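Local coordinates for protein beta-galactosidase (Bacillus circulans, PDB 4MAD) that probably hydrolyses terminal non-reducing beta-D-galactose residues from beta-D-galactosides, as a member of glycoside hydrolase family 35, at residues Glu363-Leu367 with Leu368-His372; Gln236-Pro239 with Asn240-Leu243; Thr65-Trp69 with Asn70-Pro74. One frame throughout, in Å; residues are numbered along the deposited sequence.

Contact 1 of 3, residues Glu363-Leu367 with Leu368-His372; sequences EHAGL and LDSLH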
loop_
_atom_site.group_PDB
_atom_site.type_symbol
_atom_site.label_atom_id
_atom_site.label_comp_id
_atom_site.label_asym_id
_atom_site.label_seq_id
_atom_site.Cartn_x
_atom_site.Cartn_y
_atom_site.Cartn_z
ATOM N N GLU A 363 -9.367 9.106 28.646
ATOM C CA GLU A 363 -10.528 9.628 27.933
ATOM C C GLU A 363 -11.018 8.648 26.870
ATOM O O GLU A 363 -10.227 7.921 26.271
ATOM C CB GLU A 363 -10.199 10.978 27.291
ATOM C CG GLU A 363 -9.382 11.903 28.176
ATOM C CD GLU A 363 -9.429 13.346 27.714
ATOM O OE1 GLU A 363 -10.392 14.056 28.077
ATOM O OE2 GLU A 363 -8.507 13.770 26.986
ATOM N N HIS A 364 -12.327 8.636 26.643
ATOM C CA HIS A 364 -12.912 7.772 25.665
ATOM C C HIS A 364 -14.139 8.397 24.934
ATOM O O HIS A 364 -14.848 9.205 25.454
ATOM C CB HIS A 364 -13.371 6.495 26.316
ATOM C CG HIS A 364 -12.504 6.003 27.422
ATOM N ND1 HIS A 364 -11.462 5.145 27.208
ATOM C CD2 HIS A 364 -12.593 6.156 28.756
ATOM C CE1 HIS A 364 -10.906 4.837 28.357
ATOM N NE2 HIS A 364 -11.566 5.449 29.314
ATOM N N ALA A 365 -14.351 7.997 23.702
ATOM C CA ALA A 365 -15.531 8.412 22.987
ATOM C C ALA A 365 -16.030 7.329 22.063
ATOM O O ALA A 365 -15.298 6.824 21.290
ATOM C CB ALA A 365 -15.276 9.628 22.245
ATOM N N GLY A 366 -17.310 7.011 22.181
ATOM C CA GLY A 366 -17.972 6.089 21.292
ATOM C C GLY A 366 -18.144 6.625 19.899
ATOM O O GLY A 366 -18.622 7.697 19.709
ATOM N N LEU A 367 -17.782 5.824 18.924
ATOM C CA LEU A 367 -17.829 6.237 17.554
ATOM C C LEU A 367 -19.269 6.594 17.127
ATOM O O LEU A 367 -19.497 7.596 16.581
ATOM C CB LEU A 367 -17.324 5.107 16.688
ATOM C CG LEU A 367 -17.231 5.353 15.211
ATOM C CD1 LEU A 367 -16.289 4.411 14.534
ATOM C CD2 LEU A 367 -18.485 5.224 14.599
ATOM N N LEU A 368 -20.214 5.750 17.470
ATOM C CA LEU A 368 -21.602 5.974 17.187
ATOM C C LEU A 368 -22.200 7.196 17.909
ATOM O O LEU A 368 -23.262 7.668 17.588
ATOM C CB LEU A 368 -22.393 4.724 17.496
ATOM C CG LEU A 368 -22.191 3.590 16.518
ATOM C CD1 LEU A 368 -22.975 2.406 16.900
ATOM C CD2 LEU A 368 -22.501 3.985 15.156
ATOM N N ASP A 369 -21.510 7.611 18.942
ATOM C CA ASP A 369 -21.841 8.782 19.698
ATOM C C ASP A 369 -21.094 10.002 19.220
ATOM O O ASP A 369 -21.261 11.052 19.768
ATOM C CB ASP A 369 -21.546 8.567 21.168
ATOM C CG ASP A 369 -22.373 7.473 21.766
ATOM O OD1 ASP A 369 -23.543 7.387 21.452
ATOM O OD2 ASP A 369 -21.847 6.701 22.540
ATOM N N SER A 370 -20.247 9.848 18.233
ATOM C CA SER A 370 -19.482 10.948 17.693
ATOM C C SER A 370 -19.755 11.344 16.237
ATOM O O SER A 370 -19.000 12.030 15.644
ATOM C CB SER A 370 -17.997 10.640 17.902
ATOM O OG SER A 370 -17.753 10.365 19.248
ATOM N N LEU A 371 -20.851 10.893 15.655
ATOM C CA LEU A 371 -20.928 10.941 14.220
ATOM C C LEU A 371 -20.792 12.334 13.570
ATOM O O LEU A 371 -20.038 12.502 12.676
ATOM C CB LEU A 371 -22.174 10.201 13.740
ATOM C CG LEU A 371 -22.165 8.716 14.076
ATOM C CD1 LEU A 371 -23.443 8.052 13.802
ATOM C CD2 LEU A 371 -21.069 7.967 13.418
ATOM N N HIS A 372 -21.478 13.326 14.059
ATOM C CA HIS A 372 -21.359 14.634 13.482
ATOM C C HIS A 372 -20.069 15.368 13.825
ATOM O O HIS A 372 -19.797 16.429 13.350
ATOM C CB HIS A 372 -22.511 15.493 13.867
ATOM C CG HIS A 372 -23.727 15.270 13.047
ATOM N ND1 HIS A 372 -24.382 14.065 12.992
ATOM C CD2 HIS A 372 -24.445 16.122 12.295
ATOM C CE1 HIS A 372 -25.442 14.182 12.220
ATOM N NE2 HIS A 372 -25.519 15.427 11.816
#
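L368 sets one methyl, CD2, 4.2 Å from CD2 of L367, so two neighbouring leucines share an apolar patch where the chain leaves strand 357-366. L368 itself packs on Q453 and I455 of strand 449-457, and L367 on L493, which is why bulky aliphatic residues suit both places. At D369 the backbone has turned: D369 N donates to G366 O over 3.0 Å, a bent bond. The aspartate side chain remains near G366, and a CB on that glycine would run into D369 OD2. S370 then closes the turn twice. Its N gives a straighter bond to L367 O (2.9 Å), while its OG, set opposite its own carbonyl carbon by chi1 of -54°, donates to G366 O at 2.8 Å. The hydroxyl and D369 N come to G366 O from opposite faces of the carbonyl plane, so two donors grip one oxygen. A small polar residue fits here, since the buried hydroxyl finds its acceptor within the turn, with the A365 methyl beside it. L371 brings CD2 back over the start of the turn, 3.6 Å from L367 O and 3.9 Å from L367 CD2; the two leucine side chains slant across one another, and L371 also meets Y491. The bonds from D369 N to G366 O and from S370 N to L367 O, with the backbone angles of L367, L368 and D369, define two overlapping type I turns, here carrying the chain from one antiparallel sheet toward the next beta domain.

Contact 2 of 3, residues Gln236-Pro239 with Asn240-Leu243; sequences QYQP and NAPL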
loop_
_atom_site.group_PDB
_atom_site.type_symbol
_atom_site.label_atom_id
_atom_site.label_comp_id
_atom_site.label_asym_id
_atom_site.label_seq_id
_atom_site.Cartn_x
_atom_site.Cartn_y
_atom_site.Cartn_z
ATOM N N GLN A 236 13.357 -16.763 -25.359
ATOM C CA GLN A 236 12.477 -17.169 -26.423
ATOM C C GLN A 236 11.772 -16.046 -27.110
ATOM O O GLN A 236 11.443 -16.159 -28.241
ATOM C CB GLN A 236 11.499 -18.202 -25.986
ATOM C CG GLN A 236 12.171 -19.306 -25.398
ATOM C CD GLN A 236 11.611 -20.538 -25.841
ATOM O OE1 GLN A 236 10.564 -20.923 -25.405
ATOM N NE2 GLN A 236 12.280 -21.181 -26.759
ATOM N N TYR A 237 11.457 -15.023 -26.378
ATOM C CA TYR A 237 10.830 -13.859 -26.925
ATOM C C TYR A 237 11.776 -12.700 -27.262
ATOM O O TYR A 237 11.430 -11.832 -27.995
ATOM C CB TYR A 237 9.724 -13.378 -25.975
ATOM C CG TYR A 237 8.584 -14.340 -25.790
ATOM C CD1 TYR A 237 7.372 -14.092 -26.365
ATOM C CD2 TYR A 237 8.715 -15.456 -25.033
ATOM C CE1 TYR A 237 6.360 -14.931 -26.219
ATOM C CE2 TYR A 237 7.708 -16.324 -24.897
ATOM C CZ TYR A 237 6.527 -16.060 -25.485
ATOM O OH TYR A 237 5.461 -16.890 -25.321
ATOM N N GLN A 238 12.933 -12.679 -26.656
ATOM C CA GLN A 238 13.843 -11.556 -26.728
ATOM C C GLN A 238 15.254 -12.082 -26.607
ATOM O O GLN A 238 15.812 -12.032 -25.584
ATOM C CB GLN A 238 13.545 -10.578 -25.605
ATOM C CG GLN A 238 14.428 -9.375 -25.553
ATOM C CD GLN A 238 13.961 -8.389 -24.525
ATOM O OE1 GLN A 238 13.082 -7.596 -24.738
ATOM N NE2 GLN A 238 14.526 -8.505 -23.379
ATOM N N PRO A 239 15.738 -12.676 -27.666
ATOM C CA PRO A 239 16.964 -13.454 -27.650
ATOM C C PRO A 239 18.240 -12.708 -27.356
ATOM O O PRO A 239 19.069 -13.269 -26.734
ATOM C CB PRO A 239 16.990 -14.079 -29.048
ATOM C CG PRO A 239 16.138 -13.333 -29.804
ATOM C CD PRO A 239 15.075 -12.778 -28.944
ATOM N N ASN A 240 18.404 -11.496 -27.837
ATOM C CA ASN A 240 19.711 -10.849 -27.777
ATOM C C ASN A 240 19.992 -9.781 -26.713
ATOM O O ASN A 240 21.096 -9.571 -26.324
ATOM C CB ASN A 240 20.042 -10.276 -29.133
ATOM C CG ASN A 240 20.003 -11.303 -30.207
ATOM O OD1 ASN A 240 20.504 -12.362 -30.046
ATOM N ND2 ASN A 240 19.355 -10.997 -31.283
ATOM N N ALA A 241 18.933 -9.146 -26.255
ATOM C CA ALA A 241 18.992 -8.043 -25.357
ATOM C C ALA A 241 19.444 -8.465 -23.964
ATOM O O ALA A 241 19.390 -9.604 -23.646
ATOM C CB ALA A 241 17.719 -7.363 -25.312
ATOM N N PRO A 242 19.922 -7.512 -23.184
ATOM C CA PRO A 242 20.500 -7.823 -21.888
ATOM C C PRO A 242 19.445 -8.394 -20.997
ATOM O O PRO A 242 18.313 -8.092 -21.190
ATOM C CB PRO A 242 20.925 -6.469 -21.350
ATOM C CG PRO A 242 20.579 -5.521 -22.298
ATOM C CD PRO A 242 20.206 -6.131 -23.554
ATOM N N LEU A 243 19.837 -9.193 -20.037
ATOM C CA LEU A 243 18.889 -9.840 -19.148
ATOM C C LEU A 243 18.708 -9.059 -17.859
ATOM O O LEU A 243 19.651 -8.806 -17.215
ATOM C CB LEU A 243 19.397 -11.213 -18.797
ATOM C CG LEU A 243 19.748 -12.193 -19.902
ATOM C CD1 LEU A 243 20.393 -13.459 -19.359
ATOM C CD2 LEU A 243 18.501 -12.521 -20.667
HETATM O O HOH W 1 16.695 -10.489 -23.197
#
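Q238 lays its side chain alongside the methyl of A241, with CG 3.9 Å from A241 CB and the amide NE2 equally near that carbon. Because CG stands opposite the backbone N (chi1 179°) and the chain runs on extended, the glutamine reaches forward past P239 and N240 to the alanine. Its amide is held at both ends. NE2 donates to a water over 2.9 Å, and OE1 accepts from the backbone N of E219, which should fix the rotation of the amide. The same water donates to Q238 O at 3.0 Å and to A241 O at 2.9 Å, so it ties three groups of the bend together. Glutamine suits this place: its CG packs against an apolar methyl while its amide both gives and takes a bond. The backbone angles of P239 and N240 are those of a type I turn, but an open one, in which the water bridges carbonyls and no direct backbone bond spans the turn. It links helix 227-237 to strand 244-249, an alpha-to-beta connection of the (beta/alpha)8 barrel, and such connections lie at the barrel end away from the catalytic one. Proline fits the first corner because its ring restricts phi to about the value needed there. N240, at the second corner, folds its amide back over the preceding peptide, with OD1 3.5 Å from P239 C. A small A241 suits the inner side of the bend, where it also meets F218 and Y20, while the ring of P242 rests on Y20 too.

Contact 3 of 3, residues Thr65-Trp69 with Asn70-Pro74; sequences TYVAW and NLHEP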
loop_
_atom_site.group_PDB
_atom_site.type_symbol
_atom_site.label_atom_id
_atom_site.label_comp_id
_atom_site.label_asym_id
_atom_site.label_seq_id
_atom_site.Cartn_x
_atom_site.Cartn_y
_atom_site.Cartn_z
ATOM N N THR A 65 11.613 3.214 -7.902
ATOM C CA THR A 65 10.379 3.419 -7.215
ATOM C C THR A 65 9.199 3.426 -8.158
ATOM O O THR A 65 9.295 3.886 -9.227
ATOM C CB THR A 65 10.363 4.733 -6.439
ATOM O OG1 THR A 65 9.194 4.820 -5.635
ATOM C CG2 THR A 65 10.405 5.882 -7.389
ATOM N N TYR A 66 8.077 2.920 -7.692
ATOM C CA TYR A 66 6.804 3.149 -8.310
ATOM C C TYR A 66 6.351 4.574 -8.035
ATOM O O TYR A 66 6.903 5.209 -7.200
ATOM C CB TYR A 66 5.736 2.243 -7.728
ATOM C CG TYR A 66 5.722 0.821 -8.176
ATOM C CD1 TYR A 66 5.579 0.478 -9.487
ATOM C CD2 TYR A 66 5.758 -0.193 -7.257
ATOM C CE1 TYR A 66 5.529 -0.848 -9.864
ATOM C CE2 TYR A 66 5.710 -1.467 -7.627
ATOM C CZ TYR A 66 5.590 -1.821 -8.934
ATOM O OH TYR A 66 5.559 -3.137 -9.291
ATOM N N VAL A 67 5.349 5.035 -8.780
ATOM C CA VAL A 67 4.629 6.272 -8.501
ATOM C C VAL A 67 3.177 5.960 -8.177
ATOM O O VAL A 67 2.559 5.348 -8.943
ATOM C CB VAL A 67 4.579 7.219 -9.712
ATOM C CG1 VAL A 67 3.925 8.450 -9.339
ATOM C CG2 VAL A 67 5.973 7.500 -10.265
ATOM N N ALA A 68 2.657 6.461 -7.065
ATOM C CA ALA A 68 1.357 6.102 -6.585
ATOM C C ALA A 68 0.334 7.168 -7.009
ATOM O O ALA A 68 0.235 8.176 -6.414
ATOM C CB ALA A 68 1.394 5.984 -5.102
ATOM N N TRP A 69 -0.439 6.879 -8.031
ATOM C CA TRP A 69 -1.382 7.840 -8.555
ATOM C C TRP A 69 -2.373 8.282 -7.490
ATOM O O TRP A 69 -2.579 9.405 -7.329
ATOM C CB TRP A 69 -2.132 7.199 -9.732
ATOM C CG TRP A 69 -3.129 8.044 -10.467
ATOM C CD1 TRP A 69 -3.446 9.332 -10.242
ATOM C CD2 TRP A 69 -3.968 7.613 -11.546
ATOM N NE1 TRP A 69 -4.409 9.750 -11.131
ATOM C CE2 TRP A 69 -4.739 8.703 -11.939
ATOM C CE3 TRP A 69 -4.115 6.424 -12.230
ATOM C CZ2 TRP A 69 -5.642 8.619 -12.972
ATOM C CZ3 TRP A 69 -5.026 6.359 -13.270
ATOM C CH2 TRP A 69 -5.760 7.442 -13.619
ATOM N N ASN A 70 -2.908 7.341 -6.723
ATOM C CA ASN A 70 -3.870 7.670 -5.682
ATOM C C ASN A 70 -3.293 8.674 -4.674
ATOM O O ASN A 70 -3.993 9.475 -4.145
ATOM C CB ASN A 70 -4.496 6.429 -4.999
ATOM C CG ASN A 70 -3.463 5.456 -4.406
ATOM O OD1 ASN A 70 -2.337 5.690 -4.440
ATOM N ND2 ASN A 70 -3.943 4.355 -3.862
ATOM N N LEU A 71 -1.998 8.607 -4.419
ATOM C CA LEU A 71 -1.397 9.577 -3.552
ATOM C C LEU A 71 -1.393 10.967 -4.175
ATOM O O LEU A 71 -1.709 11.901 -3.552
ATOM C CB LEU A 71 -0.019 9.152 -3.135
ATOM C CG LEU A 71 0.549 9.639 -1.809
ATOM C CD1 LEU A 71 -0.322 9.211 -0.706
ATOM C CD2 LEU A 71 1.925 9.087 -1.610
ATOM N N HIS A 72 -1.008 11.044 -5.412
ATOM C CA HIS A 72 -0.958 12.270 -6.188
ATOM C C HIS A 72 -2.251 12.946 -6.655
ATOM O O HIS A 72 -2.213 14.109 -6.919
ATOM C CB HIS A 72 0.002 12.121 -7.327
ATOM C CG HIS A 72 1.356 11.718 -6.859
ATOM N ND1 HIS A 72 2.084 12.500 -6.005
ATOM C CD2 HIS A 72 2.073 10.588 -7.028
ATOM C CE1 HIS A 72 3.207 11.890 -5.707
ATOM N NE2 HIS A 72 3.229 10.729 -6.313
ATOM N N GLU A 73 -3.293 12.165 -6.861
ATOM C CA GLU A 73 -4.596 12.663 -7.279
ATOM C C GLU A 73 -5.695 12.027 -6.445
ATOM O O GLU A 73 -6.461 11.305 -6.947
ATOM C CB GLU A 73 -4.868 12.410 -8.771
ATOM C CG GLU A 73 -5.837 13.392 -9.353
ATOM C CD GLU A 73 -6.117 13.250 -10.830
ATOM O OE1 GLU A 73 -6.966 14.003 -11.279
ATOM O OE2 GLU A 73 -5.498 12.428 -11.488
ATOM N N PRO A 74 -5.696 12.339 -5.170
ATOM C CA PRO A 74 -6.631 11.751 -4.210
ATOM C C PRO A 74 -8.077 12.060 -4.531
ATOM O O PRO A 74 -8.934 11.297 -4.260
ATOM C CB PRO A 74 -6.213 12.348 -2.887
ATOM C CG PRO A 74 -5.460 13.545 -3.228
ATOM C CD PRO A 74 -4.795 13.293 -4.532
#
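W69 meets E73 one helical turn on, the indole and the glutamate lying side by side and pointing the same way. CG of the tryptophan stands opposite its backbone N (chi1 -178°), and its CB lies close to N70 N. Further out, CD1 passes 3.7 Å from E73 CB. NE1 then donates to E73 OE2 over 2.9 Å in a nearly straight bond of 173°. The oxygen lies at the edge of the indole, close to its plane, and is approached on its anti side; CE2 and CZ2 run past that same oxygen. The other carboxylate oxygen, OE1, accepts from G77 N, so both are held in this buried place. A leucine in place of W69 would probably leave E73 OE2 without its donor and strip Y144 of its stacked ring. The backbone doubles the link, as E73 N bonds to W69 O at 2.9 Å. A68, in the N-cap position, accepts at its O from H72 N (3.3 Å). H72 CD2 lies 3.7 Å from V67 CG1; NE2 bonds to Y40 OH and ND1 to V80 O, so the histidine ring satisfies two polar partners while its carbon edge meets a valine methyl. The short helix 69-72 comes two residues after barrel strand 62-66, with the V67 backbone still bonded to R104 at the end of neighbouring strand 100-104, and W69 turned toward K140 and Y144 of helix 135-152.

In the fold
Along the chain the order is contact 3, contact 2, contact 1. Contacts 3 and 2 both belong to the family 35 barrel: 65-74 continues from its second strand, 62-66, and 236-243 leads into its seventh, 244-249. Their centres are 31 Å apart, in keeping with a place beyond the C-terminal end of a strand for one and before the N-terminal end of another for the other. Contact 1 lies outside the barrel, where strand 357-366 of an eight-stranded antiparallel sheet gives way to helix 371-374; its centre is 32 Å from contact 3 and 60 Å from contact 2, across the chain's centre. The three therefore sample separate local turns of a multidomain glycosidase.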